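Esterase (PDB 7ATL) hydrolyses carboxylic esters as a family VIII carboxylesterase and also shows promiscuous acyltransferase activity. Local coordinates at residues R124-P128 with F243-E248. Sequence-based numbering, arbitrary orientation.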
# COMPACT_ATOMS: atom_id res chain seq x y z
N ARG A 124 6.45 -12.75 -5.88
CA ARG A 124 6.17 -14.19 -6.08
C ARG A 124 4.74 -14.32 -6.61
O ARG A 124 4.50 -15.24 -7.43
CB ARG A 124 6.35 -14.93 -4.75
CG ARG A 124 6.28 -16.44 -4.82
CD ARG A 124 6.43 -17.00 -3.41
NE ARG A 124 5.31 -17.88 -3.12
CZ ARG A 124 4.46 -17.77 -2.09
NH1 ARG A 124 4.58 -16.81 -1.19
NH2 ARG A 124 3.50 -18.66 -1.95
N LEU A 125 3.84 -13.42 -6.19
CA LEU A 125 2.42 -13.46 -6.62
C LEU A 125 2.28 -13.01 -8.08
O LEU A 125 1.21 -13.29 -8.67
CB LEU A 125 1.54 -12.64 -5.67
CG LEU A 125 1.92 -11.19 -5.42
CD1 LEU A 125 1.77 -10.32 -6.66
CD2 LEU A 125 1.08 -10.60 -4.30
N SER A 126 3.31 -12.36 -8.66
CA SER A 126 3.37 -12.01 -10.11
C SER A 126 3.98 -13.16 -10.92
O SER A 126 4.05 -12.98 -12.15
CB SER A 126 4.17 -10.79 -10.38
OG SER A 126 3.76 -9.73 -9.55
N GLN A 127 4.44 -14.23 -10.26
CA GLN A 127 5.14 -15.35 -10.94
C GLN A 127 4.21 -16.55 -10.99
O GLN A 127 3.43 -16.74 -10.07
CB GLN A 127 6.47 -15.63 -10.26
CG GLN A 127 7.52 -14.58 -10.58
CD GLN A 127 8.85 -14.92 -9.93
OE1 GLN A 127 9.04 -15.98 -9.32
NE2 GLN A 127 9.77 -13.99 -10.06
N PRO A 128 4.27 -17.37 -12.06
CA PRO A 128 3.48 -18.60 -12.15
C PRO A 128 3.93 -19.56 -11.03
O PRO A 128 4.98 -19.32 -10.47
CB PRO A 128 3.74 -19.17 -13.55
CG PRO A 128 4.73 -18.24 -14.25
CD PRO A 128 5.15 -17.19 -13.24
N PHE A 243 -3.07 -8.41 -12.59
CA PHE A 243 -2.52 -8.14 -11.23
C PHE A 243 -1.47 -9.20 -10.84
O PHE A 243 -0.60 -8.92 -10.01
CB PHE A 243 -3.67 -8.00 -10.23
CG PHE A 243 -4.56 -6.81 -10.49
CD1 PHE A 243 -5.53 -6.83 -11.49
CD2 PHE A 243 -4.43 -5.63 -9.76
CE1 PHE A 243 -6.33 -5.72 -11.74
CE2 PHE A 243 -5.23 -4.53 -10.00
CZ PHE A 243 -6.19 -4.57 -10.99
N GLY A 244 -1.53 -10.39 -11.43
CA GLY A 244 -0.58 -11.48 -11.19
C GLY A 244 -1.24 -12.83 -11.43
O GLY A 244 -2.02 -12.94 -12.36
N PHE A 245 -0.90 -13.82 -10.62
CA PHE A 245 -1.38 -15.21 -10.73
C PHE A 245 -2.12 -15.47 -9.43
O PHE A 245 -3.29 -15.08 -9.36
CB PHE A 245 -0.23 -16.20 -11.01
CG PHE A 245 0.37 -16.09 -12.40
CD1 PHE A 245 1.30 -15.10 -12.70
CD2 PHE A 245 -0.01 -16.97 -13.41
CE1 PHE A 245 1.84 -14.99 -13.97
CE2 PHE A 245 0.53 -16.85 -14.69
CZ PHE A 245 1.45 -15.86 -14.97
N GLU A 246 -1.41 -16.01 -8.43
CA GLU A 246 -2.00 -16.53 -7.17
C GLU A 246 -1.24 -15.89 -6.02
O GLU A 246 -0.02 -15.83 -6.07
CB GLU A 246 -1.95 -18.05 -7.08
CG GLU A 246 -2.94 -18.74 -8.00
CD GLU A 246 -3.19 -20.20 -7.67
OE1 GLU A 246 -2.43 -20.77 -6.85
OE2 GLU A 246 -4.16 -20.77 -8.22
N ILE A 247 -1.99 -15.43 -5.03
CA ILE A 247 -1.47 -14.74 -3.83
C ILE A 247 -1.78 -15.63 -2.62
O ILE A 247 -2.90 -16.20 -2.57
CB ILE A 247 -2.06 -13.32 -3.69
CG1 ILE A 247 -1.65 -12.67 -2.36
CG2 ILE A 247 -3.58 -13.35 -3.84
CD1 ILE A 247 -1.93 -11.22 -2.29
N GLU A 248 -0.83 -15.72 -1.70
CA GLU A 248 -0.94 -16.52 -0.45
C GLU A 248 -1.23 -15.57 0.70
O GLU A 248 -0.34 -14.78 1.03
CB GLU A 248 0.36 -17.30 -0.20
CG GLU A 248 0.16 -18.41 0.79
CD GLU A 248 1.35 -19.26 1.18
OE1 GLU A 248 2.39 -19.27 0.47
OE2 GLU A 248 1.21 -19.92 2.22
O HOH W 1 1.47 -16.93 -8.04
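F243 meets the 124-128 segment mainly through its backbone: its O lies 4.3 Å from L125 CD1, while its ring leads off to helix 366-369. At G244 the CA traces of the two segments come closest, G244 CA lying 4.1 Å from S126 CA; the same CA is 3.6 Å from L125 O, a CA-H...O contact with an angle of 132° at the hydrogen. A CB here would point at the 3-10 turn and fall 2.5 Å from L125 O; phi/psi of 152/-142 would in addition jam it against the carbonyl of F243, so two separate tests favour glycine. F245 N then donates to L125 O, 2.9 Å away and nearly straight (169°). Its ring reaches P128 in a CH-pi contact: P128 CB sits 4.3 Å from the ring centroid, 16° off the normal. In this beta-lactamase-like fold the first segment belongs to the loop between helices 111-116 and 132-136, following Y123 of a probable SxxK-type catalytic site (S65, K68), which S126 touches; the second leads into strand 246-249, paired antiparallel with 235-238. E246 turns its CB away, and its backbone takes over: O is 3.4 Å from L125 CA (CA-H...O, 142°), and N donates to a water, 3.0 Å away, that in turn donates to Q127 O at 2.8 Å. Beyond it, I247 CD1 packs 3.7 Å from L125 CD2, and L239 touches both side chains. Finally, E248 OE1 accepts a hydrogen bond from R124 NH2 at 2.7 Å (145°), a salt bridge made at the edge of the guanidinium, near its plane; R124 NH1 forms a second one with E143.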